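Local structure of putative retaining b-glycosidase (Saccharophagus degradans, 5A95) at residues 145-149 with 150-154; 159-162 with 163-167; 315-318 with 319-322; 354-357 with 358-362; 85-88 with 89-93. The protein hydrolyses beta-glucans, probably cleaving mixed-linkage beta-1,3-1,4-glucan chains by a retaining mechanism. The protein carries 1 engineered substitution. All blocks are in the same frame, centred on the assembly; numbering follows the deposited sequence. Where two conformers were deposited one is given.

The five contacts lie around the (beta/alpha)8 barrel expected of a family 5 glycoside hydrolase, and along the chain they come in the order 5, 1, 2, 3, 4. Contacts 1 and 2 are neighbours, with centres 12 Å apart: the turn at 145-154 abuts the start of helix 161-174, and both regions take part in joining subunits. Contacts 3 and 4 form a second pair, centres 13 Å apart, where helices 312-323 and 350-363 pack through Val317. The centres of the two pairs are 32 to 37 Å apart. Contact 5, on helix 87-96, comes within about 5 Å of contact 4 between nearest atoms. The assembly interface and the barrel's helical jacket are both sampled.

Contact 1 (145-149 with 150-154)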
# COMPACT_ATOMS: atom_id res chain seq x y z
N GLY A 145 -9.91 13.52 3.86
CA GLY A 145 -9.39 13.27 2.55
C GLY A 145 -10.09 12.12 1.86
O GLY A 145 -11.27 11.84 2.16
N TYR A 146 -9.39 11.45 0.96
CA TYR A 146 -10.00 10.46 0.09
C TYR A 146 -9.28 9.15 0.25
O TYR A 146 -8.20 8.91 -0.32
CB TYR A 146 -10.00 10.94 -1.39
CG TYR A 146 -11.02 10.23 -2.24
CD1 TYR A 146 -12.36 10.25 -1.88
CD2 TYR A 146 -10.66 9.49 -3.34
CE1 TYR A 146 -13.32 9.59 -2.59
CE2 TYR A 146 -11.63 8.82 -4.08
CZ TYR A 146 -12.95 8.87 -3.69
OH TYR A 146 -13.97 8.21 -4.36
N LEU A 147 -9.89 8.28 1.05
CA LEU A 147 -9.25 7.03 1.39
C LEU A 147 -8.95 6.14 0.17
O LEU A 147 -7.90 5.52 0.11
CB LEU A 147 -10.07 6.29 2.46
CG LEU A 147 -9.50 4.99 2.98
CD1 LEU A 147 -8.13 5.19 3.62
CD2 LEU A 147 -10.45 4.37 3.98
N PRO A 148 -9.84 6.12 -0.85
CA PRO A 148 -9.51 5.23 -1.98
C PRO A 148 -8.20 5.51 -2.70
O PRO A 148 -7.58 4.59 -3.22
CB PRO A 148 -10.71 5.40 -2.93
CG PRO A 148 -11.85 5.68 -1.99
CD PRO A 148 -11.23 6.61 -0.94
N THR A 149 -7.77 6.78 -2.74
CA THR A 149 -6.47 7.13 -3.32
C THR A 149 -5.41 7.36 -2.25
O THR A 149 -4.25 7.65 -2.57
CB THR A 149 -6.55 8.39 -4.18
OG1 THR A 149 -7.07 9.43 -3.37
CG2 THR A 149 -7.39 8.17 -5.41
N GLU A 150 -5.78 7.27 -0.98
CA GLU A 150 -4.87 7.49 0.15
C GLU A 150 -4.19 8.86 0.07
O GLU A 150 -3.00 8.96 0.30
CB GLU A 150 -3.86 6.32 0.32
CG GLU A 150 -4.57 4.98 0.48
CD GLU A 150 -3.65 3.80 0.52
OE1 GLU A 150 -2.48 3.97 0.14
OE2 GLU A 150 -4.09 2.68 0.92
N GLN A 151 -4.99 9.89 -0.22
CA GLN A 151 -4.51 11.27 -0.29
C GLN A 151 -5.37 12.12 0.65
O GLN A 151 -6.58 11.96 0.71
CB GLN A 151 -4.61 11.85 -1.71
CG GLN A 151 -3.95 11.02 -2.78
CD GLN A 151 -2.45 10.92 -2.65
OE1 GLN A 151 -1.74 11.93 -2.73
NE2 GLN A 151 -1.95 9.72 -2.47
N TYR A 152 -4.73 13.06 1.36
CA TYR A 152 -5.36 13.72 2.51
C TYR A 152 -5.14 15.21 2.56
O TYR A 152 -4.22 15.77 1.91
CB TYR A 152 -4.90 13.06 3.84
CG TYR A 152 -5.10 11.57 3.78
CD1 TYR A 152 -6.33 10.99 4.02
CD2 TYR A 152 -4.07 10.75 3.40
CE1 TYR A 152 -6.54 9.64 3.85
CE2 TYR A 152 -4.25 9.40 3.23
CZ TYR A 152 -5.49 8.82 3.50
OH TYR A 152 -5.67 7.47 3.31
N GLN A 153 -5.91 15.87 3.40
CA GLN A 153 -5.82 17.29 3.58
C GLN A 153 -4.49 17.73 4.22
O GLN A 153 -4.00 18.83 3.93
CB GLN A 153 -7.03 17.81 4.37
CG GLN A 153 -7.00 19.31 4.62
CD GLN A 153 -8.29 19.78 5.20
OE1 GLN A 153 -9.31 19.71 4.54
NE2 GLN A 153 -8.24 20.30 6.42
N HIS A 154 -3.95 16.93 5.12
CA HIS A 154 -2.78 17.28 5.90
C HIS A 154 -2.16 16.00 6.41
O HIS A 154 -2.89 15.02 6.69
CB HIS A 154 -3.22 18.19 7.07
CG HIS A 154 -2.11 18.72 7.93
ND1 HIS A 154 -1.42 17.95 8.83
CD2 HIS A 154 -1.61 19.97 8.05
CE1 HIS A 154 -0.51 18.69 9.44
NE2 HIS A 154 -0.61 19.93 8.99
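The Tyr152 ring meets Leu147 at its edge: methyl CD1 lies near the ring plane, 3.4 Å from the phenol oxygen OH, and the two side chains run alongside each other. The hydroxyl itself is hydrogen-bonded to Thr159 O. The Tyr146 ring has Pro148 CD over the centre of one face and Thr149 OG1 at its edge, in the plane; its own hydroxyl is bonded to Glu204. A third flat group, the amide of Gln151, belongs to a side chain that crosses that of Thr149 at about a right angle. With CG beside the backbone N (chi1 -53°) and a second bend at chi2, the chain doubles back, and NE2 donates to Thr149 O at 3.1 Å, the acceptor lying in the amide plane. The same nitrogen bonds Lys162 O of the second subunit, so the amide is gripped by its own turn and by a neighbour, which should fix its rotation. Tyr146 N donates to Gln151 O at 2.9 Å in a nearly straight bond (179°), while the return bond from Gln151 N to Tyr146 O is weak, at 3.4 Å. Glu150 N reaches Leu147 O at 3.0 Å, from above the carbonyl plane, and the Glu150 carboxylate ties the turn to Ile161 N. Gly145 CA approaches Tyr152 CA to 4.1 Å, a closeness that only a residue without a side chain tolerates here. Glu150 adopts a left-handed backbone conformation and shares Tyr146 with Gln151 as opposite partner, the signature of a G1 beta bulge closing a tight hairpin, here on the loop that follows barrel strand 136-144.

Contact 2 (159-162 with 163-167); sequences TTIK and ETRDF
Glu163 touches both threonines that precede the helix. Its backbone N donates to Thr160 OG1 at 2.9 Å, and Thr160 can accept it because its hydroxyl sits between the backbone N and the carbonyl carbon (chi1 62°). Thr160 is thus the N-cap of helix 161-174, one of the outer helices of the barrel. Its own N is buried with no partner in the model, so the reciprocal bond of a full capping box is not made. The Glu163 carboxylate goes to the other threonine: Thr159 OG1 donates over 2.6 Å to Glu163 OE1, which accepts on its anti lone pair and also forms a salt bridge with Arg112. If an alanine stood here, the Thr159 hydroxyl and the Arg112 guanidinium would probably lose the acceptor they share, leaving the hydroxyl free to turn. Thr164 binds Thr160 O twice: OG1 and N both donate at 2.9 Å, from opposite faces of the carbonyl plane. The Thr164 hydroxyl is in addition linked to Trp141 NE1 of strand 136-144. Arg165 follows with a nearly straight bond (172°) from its N to Ile161 O. The two side chains run side by side, and methyl CG2 of Ile161 comes within 3.6 Å of Arg165 NE, while the far end of the guanidinium reaches Ser211 on helix 202-219. Asp166 continues the helical pattern, its N bonded to Lys162 O at 3.0 Å. Its carboxylate pairs with Arg170 one turn on, whereas the extended Lys162 sends NZ to Thr159 O and, in a salt bridge, to Asp158 OD2, both of the third subunit.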
# COMPACT_ATOMS: atom_id res chain seq x y z
N THR A 159 -3.18 8.21 6.21
CA THR A 159 -3.43 6.83 6.51
C THR A 159 -3.43 6.03 5.22
O THR A 159 -3.16 6.56 4.13
CB THR A 159 -4.73 6.65 7.37
OG1 THR A 159 -4.86 5.28 7.80
CG2 THR A 159 -6.00 7.08 6.63
N THR A 160 -3.69 4.74 5.34
CA THR A 160 -3.82 3.85 4.20
C THR A 160 -5.06 3.00 4.42
O THR A 160 -5.59 2.91 5.53
CB THR A 160 -2.62 2.89 4.07
OG1 THR A 160 -2.54 2.06 5.25
CG2 THR A 160 -1.32 3.64 3.87
N ILE A 161 -5.53 2.36 3.37
CA ILE A 161 -6.63 1.42 3.53
C ILE A 161 -6.22 0.31 4.51
O ILE A 161 -6.98 -0.09 5.37
CB ILE A 161 -7.12 0.86 2.17
CG1 ILE A 161 -7.67 2.00 1.32
CG2 ILE A 161 -8.18 -0.20 2.40
CD1 ILE A 161 -8.03 1.62 -0.09
N LYS A 162 -5.00 -0.20 4.38
CA LYS A 162 -4.52 -1.23 5.28
C LYS A 162 -4.56 -0.83 6.74
O LYS A 162 -5.03 -1.58 7.59
CB LYS A 162 -3.10 -1.66 4.89
CG LYS A 162 -2.49 -2.70 5.83
CD LYS A 162 -1.03 -3.02 5.46
CE LYS A 162 -0.45 -4.01 6.44
NZ LYS A 162 0.95 -4.40 6.22
N GLU A 163 -4.09 0.38 7.02
CA GLU A 163 -4.01 0.88 8.39
C GLU A 163 -5.41 1.15 8.92
O GLU A 163 -5.68 0.91 10.10
CB GLU A 163 -3.17 2.15 8.47
CG GLU A 163 -3.07 2.77 9.85
CD GLU A 163 -2.28 4.06 9.85
OE1 GLU A 163 -2.66 4.95 9.06
OE2 GLU A 163 -1.33 4.19 10.63
N THR A 164 -6.30 1.67 8.08
CA THR A 164 -7.69 1.91 8.47
C THR A 164 -8.43 0.63 8.82
O THR A 164 -9.07 0.52 9.87
CB THR A 164 -8.42 2.68 7.34
OG1 THR A 164 -7.78 3.97 7.16
CG2 THR A 164 -9.89 2.88 7.65
N ARG A 165 -8.30 -0.36 7.95
CA ARG A 165 -8.87 -1.68 8.21
C ARG A 165 -8.31 -2.24 9.53
O ARG A 165 -9.05 -2.81 10.33
CB ARG A 165 -8.51 -2.66 7.09
CG ARG A 165 -9.24 -2.47 5.79
CD ARG A 165 -8.87 -3.62 4.86
NE ARG A 165 -9.35 -3.44 3.52
CZ ARG A 165 -10.60 -3.61 3.12
NH1 ARG A 165 -11.51 -4.09 3.97
NH2 ARG A 165 -10.93 -3.37 1.86
N ASP A 166 -7.00 -2.13 9.72
CA ASP A 166 -6.38 -2.68 10.92
C ASP A 166 -6.84 -1.99 12.19
O ASP A 166 -7.06 -2.65 13.21
CB ASP A 166 -4.86 -2.69 10.80
CG ASP A 166 -4.19 -3.12 12.07
OD1 ASP A 166 -4.21 -4.34 12.35
OD2 ASP A 166 -3.67 -2.27 12.82
N PHE A 167 -6.98 -0.67 12.13
CA PHE A 167 -7.57 0.06 13.23
C PHE A 167 -8.93 -0.51 13.61
O PHE A 167 -9.17 -0.86 14.77
CB PHE A 167 -7.64 1.56 12.92
CG PHE A 167 -8.40 2.37 13.93
CD1 PHE A 167 -7.81 2.75 15.11
CD2 PHE A 167 -9.73 2.73 13.70
CE1 PHE A 167 -8.53 3.47 16.04
CE2 PHE A 167 -10.45 3.46 14.63
CZ PHE A 167 -9.84 3.84 15.80

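Contact 3 (315-318 with 319-322)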
# COMPACT_ATOMS: atom_id res chain seq x y z
N ARG A 315 -30.60 28.17 15.41
CA ARG A 315 -31.10 27.56 14.17
C ARG A 315 -30.78 26.07 14.08
O ARG A 315 -31.68 25.26 13.82
CB ARG A 315 -30.54 28.23 12.94
CG ARG A 315 -31.14 29.53 12.62
CD ARG A 315 -30.87 29.92 11.17
NE ARG A 315 -31.39 31.26 11.08
CZ ARG A 315 -30.68 32.36 10.90
NH1 ARG A 315 -29.39 32.29 10.76
NH2 ARG A 315 -31.30 33.53 10.85
N ILE A 316 -29.52 25.71 14.28
CA ILE A 316 -29.14 24.31 14.14
C ILE A 316 -29.77 23.44 15.23
O ILE A 316 -30.18 22.31 14.98
CB ILE A 316 -27.60 24.15 14.04
CG1 ILE A 316 -27.21 22.76 13.55
CG2 ILE A 316 -26.88 24.41 15.36
CD1 ILE A 316 -27.70 22.40 12.18
N VAL A 317 -29.90 23.98 16.44
CA VAL A 317 -30.56 23.25 17.50
C VAL A 317 -32.06 23.04 17.22
O VAL A 317 -32.58 21.94 17.38
CB VAL A 317 -30.32 23.93 18.86
CG1 VAL A 317 -31.23 23.39 19.94
CG2 VAL A 317 -28.86 23.73 19.27
N LYS A 318 -32.74 24.09 16.77
CA LYS A 318 -34.16 23.99 16.41
C LYS A 318 -34.34 22.95 15.32
O LYS A 318 -35.23 22.11 15.38
CB LYS A 318 -34.68 25.36 15.95
CG LYS A 318 -36.14 25.39 15.52
CD LYS A 318 -36.71 26.80 15.51
CE LYS A 318 -38.23 26.79 15.36
NZ LYS A 318 -38.59 27.25 14.01
N TYR A 319 -33.49 23.00 14.31
CA TYR A 319 -33.57 22.06 13.20
C TYR A 319 -33.30 20.62 13.66
O TYR A 319 -34.09 19.70 13.35
CB TYR A 319 -32.61 22.47 12.08
CG TYR A 319 -32.67 21.57 10.90
CD1 TYR A 319 -33.73 21.67 10.01
CD2 TYR A 319 -31.71 20.59 10.70
CE1 TYR A 319 -33.84 20.79 8.95
CE2 TYR A 319 -31.81 19.70 9.64
CZ TYR A 319 -32.86 19.83 8.75
OH TYR A 319 -32.96 18.94 7.74
N MET A 320 -32.22 20.40 14.40
CA MET A 320 -31.93 19.05 14.84
C MET A 320 -33.03 18.51 15.76
O MET A 320 -33.36 17.32 15.69
CB MET A 320 -30.58 18.97 15.55
CG MET A 320 -29.39 19.22 14.64
SD MET A 320 -27.80 18.96 15.43
CE MET A 320 -27.88 20.15 16.76
N GLN A 321 -33.56 19.35 16.62
CA GLN A 321 -34.57 18.89 17.58
C GLN A 321 -35.84 18.49 16.84
O GLN A 321 -36.45 17.49 17.20
CB GLN A 321 -34.81 19.94 18.72
CG GLN A 321 -33.60 20.00 19.69
CD GLN A 321 -33.70 20.94 20.91
OE1 GLN A 321 -34.45 21.94 20.91
NE2 GLN A 321 -32.88 20.64 21.96
N LYS A 322 -36.22 19.23 15.79
CA LYS A 322 -37.36 18.87 14.94
C LYS A 322 -37.18 17.50 14.28
O LYS A 322 -38.12 16.72 14.19
CB LYS A 322 -37.59 19.93 13.86
CG LYS A 322 -38.74 19.57 12.95
CD LYS A 322 -39.14 20.70 12.04
CE LYS A 322 -40.41 20.31 11.29
NZ LYS A 322 -40.80 21.33 10.29
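Val317 and Gln321 meet because their first torsions bring the branches together: Val317 CG1 is anti to the backbone N (chi1 167°), while Gln321 CG stands beside its own N (chi1 -71°) and the chain then runs out extended. The two side chains therefore lie side by side, one helical turn apart. Val317 CG1 touches the amide almost equally at each atom, 3.6 Å from Gln321 CD, 3.7 Å from OE1 and 3.8 Å from NE2, so the methyl rests against the amide of this exposed residue. On the buried side Met320 follows another course. Its last torsion turns the chain (chi3 -59°), which folds methyl CE back over the preceding turn, 3.6 Å from Ile316 O and 4.2 Å from Ile316 CG1. The same methyl is 4.5 Å from Val317 CG2 and so lies against both residues. Replacing Met320 by alanine would probably open a gap beside Ile316 CG1 and Val317 CG2 and leave Leu292 and Val325 without the thioether chain they pack on. Regular helical bonds underlie these contacts: Met320 N donates to Ile316 O and Gln321 N to Val317 O, both at 2.9 Å, with similar bonds before and after. The polar ends of Arg315 and Tyr319 turn to helix 267-279, where they meet Asp267 (salt bridge) and Asp275 (hydrogen bond). Helix 312-323 is the connecting helix of the beta-alpha-beta unit between parallel strands 287-289 and 326-329. Ile316 packs against helix 267-279 on one flank, and Val317 against Phe354, Phe355 and Val358 of helix 350-363 on the other.

Contact 4 (354-357 with 358-362); sequences FFKQ and VMLEA
Phe354 and Val358, one turn apart on helix 350-363, are joined twice, through the backbone and through the side chains. Val358 N donates to Phe354 O at 3.2 Å, lying in the carbonyl plane, and methyl CG2 of Val358 sits over one face of the Phe354 ring, 4.1 Å from its centroid and 21° off the normal. This CH-pi contact is offset toward the rim, where ring atom CZ is 3.9 Å away. The next three acceptors are each met by the amide four residues on: Phe355 O receives Met359 N at 2.8 Å, Lys356 O receives Leu360 N at 2.9 Å, and Gln357 O receives Glu361 N at 3.0 Å. Leu360 CD1 lies 3.9 Å from Lys356 CG, while the ammonium of the extended Lys356 makes a cation-pi contact with Trp97. Met359 bends its CE toward Phe355 CB. Val358 and the two phenylalanines pack on Val317 of helix 312-323, and Met359 on strands 65-72 and 326-329. Between the two segments, then, the backbone supplies the directed polar bonds, and the side chains add dispersion and a ring-face contact, less directional than the N-H...O bonds.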
# COMPACT_ATOMS: atom_id res chain seq x y z
N PHE A 354 -23.71 28.37 25.04
CA PHE A 354 -24.94 28.13 24.32
C PHE A 354 -25.29 26.63 24.38
O PHE A 354 -26.39 26.23 24.77
CB PHE A 354 -24.83 28.62 22.87
CG PHE A 354 -26.00 28.18 22.02
CD1 PHE A 354 -27.24 28.79 22.18
CD2 PHE A 354 -25.89 27.09 21.18
CE1 PHE A 354 -28.33 28.37 21.46
CE2 PHE A 354 -26.99 26.65 20.48
CZ PHE A 354 -28.20 27.29 20.62
N PHE A 355 -24.35 25.77 23.98
CA PHE A 355 -24.65 24.36 23.90
C PHE A 355 -24.77 23.73 25.28
O PHE A 355 -25.51 22.78 25.47
CB PHE A 355 -23.61 23.63 23.06
CG PHE A 355 -23.78 23.81 21.58
CD1 PHE A 355 -24.90 23.28 20.95
CD2 PHE A 355 -22.86 24.49 20.82
CE1 PHE A 355 -25.07 23.44 19.59
CE2 PHE A 355 -23.02 24.64 19.45
CZ PHE A 355 -24.12 24.11 18.85
N LYS A 356 -24.05 24.28 26.25
CA LYS A 356 -24.16 23.77 27.60
C LYS A 356 -25.62 23.88 28.10
O LYS A 356 -26.18 22.96 28.67
CB LYS A 356 -23.25 24.58 28.55
CG LYS A 356 -23.15 24.00 29.93
CD LYS A 356 -22.16 24.79 30.75
CE LYS A 356 -21.94 24.17 32.12
NZ LYS A 356 -20.86 24.90 32.85
N GLN A 357 -26.21 25.06 27.90
CA GLN A 357 -27.59 25.27 28.30
C GLN A 357 -28.54 24.34 27.57
O GLN A 357 -29.43 23.75 28.16
CB GLN A 357 -27.97 26.74 28.07
CG GLN A 357 -29.39 27.12 28.45
CD GLN A 357 -29.60 28.63 28.49
OE1 GLN A 357 -29.20 29.35 27.59
NE2 GLN A 357 -30.23 29.12 29.55
N VAL A 358 -28.34 24.17 26.26
CA VAL A 358 -29.16 23.28 25.46
C VAL A 358 -29.09 21.85 25.97
O VAL A 358 -30.10 21.18 26.15
CB VAL A 358 -28.73 23.35 23.97
CG1 VAL A 358 -29.34 22.23 23.14
CG2 VAL A 358 -29.07 24.71 23.38
N MET A 359 -27.86 21.37 26.22
CA MET A 359 -27.69 19.99 26.64
C MET A 359 -28.22 19.76 28.06
O MET A 359 -28.83 18.73 28.33
CB MET A 359 -26.24 19.55 26.53
CG MET A 359 -25.78 19.51 25.09
SD MET A 359 -24.11 18.84 24.82
CE MET A 359 -23.09 20.05 25.68
N LEU A 360 -27.99 20.71 28.95
CA LEU A 360 -28.53 20.57 30.31
C LEU A 360 -30.06 20.51 30.29
O LEU A 360 -30.68 19.72 31.03
CB LEU A 360 -28.04 21.69 31.22
CG LEU A 360 -26.59 21.56 31.67
CD1 LEU A 360 -26.09 22.86 32.25
CD2 LEU A 360 -26.40 20.43 32.65
N GLU A 361 -30.68 21.34 29.45
CA GLU A 361 -32.13 21.33 29.35
C GLU A 361 -32.66 20.03 28.76
O GLU A 361 -33.64 19.47 29.24
CB GLU A 361 -32.64 22.54 28.55
CG GLU A 361 -34.15 22.61 28.43
CD GLU A 361 -34.87 22.45 29.77
OE1 GLU A 361 -34.47 23.12 30.77
OE2 GLU A 361 -35.83 21.65 29.83
N ALA A 362 -31.96 19.51 27.75
CA ALA A 362 -32.38 18.28 27.07
C ALA A 362 -32.25 17.06 27.98
O ALA A 362 -33.03 16.12 27.88
CB ALA A 362 -31.59 18.06 25.79

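Contact 5 (85-88 with 89-93); sequences WQKS and LFEEL
Trp85 and Phe90 meet where the chain enters helix 87-96, the second of two helices in the crossover that carries the barrel from strand 65-72 to strand 101-106. One side of this first turn is tightly enclosed. Trp85 CH2 approaches Phe90 CZ obliquely at 4.5 Å, a modest contact in itself, but both rings also engage Trp129 of helix 116-133, the Phe90 ring meeting it edge-to-face. Trp85 NE1 is bonded to Glu125 on that same helix, which should fix the rotation of the indole. Leu89 packs its CB 3.4 Å from Gln86 O, and its branches reach Leu79 and Phe332. Gln86 O also accepts from Leu89 N, a bent bond (142°) whose donor stands above the carbonyl plane. Regular helical geometry then takes over: Glu91 N donates to Lys87 O and Glu92 N to Ser88 O, each at 3.0 Å. The looser, partly exposed side is made by Lys87, Ser88 and Glu91. The charged ends of Lys87 and Glu91 do not meet directly: NZ and OE2 remain 4.7 Å apart although their charges are opposite. The extended Lys87 runs obliquely across Glu91, whose CG is beside the backbone N (chi1 -67°), a torsion that leads the carboxylate back over the preceding turn, with OE1 3.4 Å from Ser88 CA. Lys87 NZ has a firmer partner in Asp132, with which it forms a salt bridge. A water spans the remaining separation, accepting a weak hydrogen bond from Lys87 NZ and donating to Glu91 OE2 at 2.8 Å.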
# COMPACT_ATOMS: atom_id res chain seq x y z
N TRP A 85 -5.27 14.36 29.72
CA TRP A 85 -6.04 13.12 29.54
C TRP A 85 -6.31 12.56 30.92
O TRP A 85 -5.45 11.88 31.50
CB TRP A 85 -5.26 12.12 28.67
CG TRP A 85 -6.01 10.83 28.43
CD1 TRP A 85 -5.74 9.61 28.98
CD2 TRP A 85 -7.11 10.62 27.55
NE1 TRP A 85 -6.62 8.66 28.51
CE2 TRP A 85 -7.47 9.25 27.62
CE3 TRP A 85 -7.84 11.46 26.70
CZ2 TRP A 85 -8.51 8.70 26.87
CZ3 TRP A 85 -8.87 10.92 25.97
CH2 TRP A 85 -9.22 9.55 26.07
N GLN A 86 -7.48 12.92 31.47
CA GLN A 86 -7.84 12.77 32.88
C GLN A 86 -9.28 12.36 33.05
O GLN A 86 -10.14 12.79 32.26
CB GLN A 86 -7.72 14.11 33.62
CG GLN A 86 -6.34 14.69 33.64
CD GLN A 86 -6.26 15.99 34.42
OE1 GLN A 86 -5.57 16.07 35.42
NE2 GLN A 86 -6.95 17.01 33.94
N LYS A 87 -9.57 11.58 34.09
CA LYS A 87 -10.95 11.31 34.44
C LYS A 87 -11.75 12.57 34.68
O LYS A 87 -12.93 12.61 34.34
CB LYS A 87 -11.01 10.39 35.66
CG LYS A 87 -12.43 9.98 35.96
CD LYS A 87 -12.55 8.88 36.98
CE LYS A 87 -14.01 8.50 37.14
NZ LYS A 87 -14.19 7.38 38.07
N SER A 88 -11.12 13.58 35.28
CA SER A 88 -11.83 14.81 35.66
C SER A 88 -12.47 15.49 34.45
O SER A 88 -13.47 16.19 34.59
CB SER A 88 -10.88 15.79 36.35
OG SER A 88 -9.82 16.19 35.49
N LEU A 89 -11.89 15.29 33.25
CA LEU A 89 -12.47 15.84 32.03
C LEU A 89 -13.85 15.21 31.75
O LEU A 89 -14.83 15.91 31.44
CB LEU A 89 -11.52 15.58 30.87
CG LEU A 89 -12.00 15.96 29.47
CD1 LEU A 89 -12.45 17.40 29.41
CD2 LEU A 89 -10.90 15.64 28.45
N PHE A 90 -13.93 13.88 31.86
CA PHE A 90 -15.20 13.17 31.62
C PHE A 90 -16.22 13.53 32.69
O PHE A 90 -17.41 13.72 32.39
CB PHE A 90 -14.98 11.66 31.57
CG PHE A 90 -14.36 11.15 30.28
CD1 PHE A 90 -13.32 11.81 29.66
CD2 PHE A 90 -14.81 9.97 29.75
CE1 PHE A 90 -12.76 11.33 28.47
CE2 PHE A 90 -14.26 9.47 28.58
CZ PHE A 90 -13.23 10.13 27.95
N GLU A 91 -15.75 13.61 33.94
CA GLU A 91 -16.64 13.95 35.06
C GLU A 91 -17.25 15.35 34.88
O GLU A 91 -18.45 15.55 35.12
CB GLU A 91 -15.88 13.91 36.38
CG GLU A 91 -15.45 12.51 36.77
CD GLU A 91 -14.60 12.49 38.04
OE1 GLU A 91 -13.48 13.05 38.08
OE2 GLU A 91 -15.08 11.88 39.00
N GLU A 92 -16.43 16.31 34.48
CA GLU A 92 -16.93 17.67 34.27
C GLU A 92 -18.05 17.65 33.22
O GLU A 92 -19.11 18.24 33.38
CB GLU A 92 -15.80 18.56 33.79
CG GLU A 92 -16.25 19.93 33.28
CD GLU A 92 -16.82 20.86 34.33
OE1 GLU A 92 -16.72 20.56 35.55
OE2 GLU A 92 -17.31 21.92 33.94
N LEU A 93 -17.80 16.95 32.13
CA LEU A 93 -18.77 16.90 31.06
C LEU A 93 -20.08 16.23 31.46
O LEU A 93 -21.17 16.74 31.16
CB LEU A 93 -18.15 16.21 29.84
CG LEU A 93 -17.13 17.07 29.11
CD1 LEU A 93 -16.29 16.24 28.14
CD2 LEU A 93 -17.86 18.20 28.38
O HOH W 1 -13.89 9.71 40.31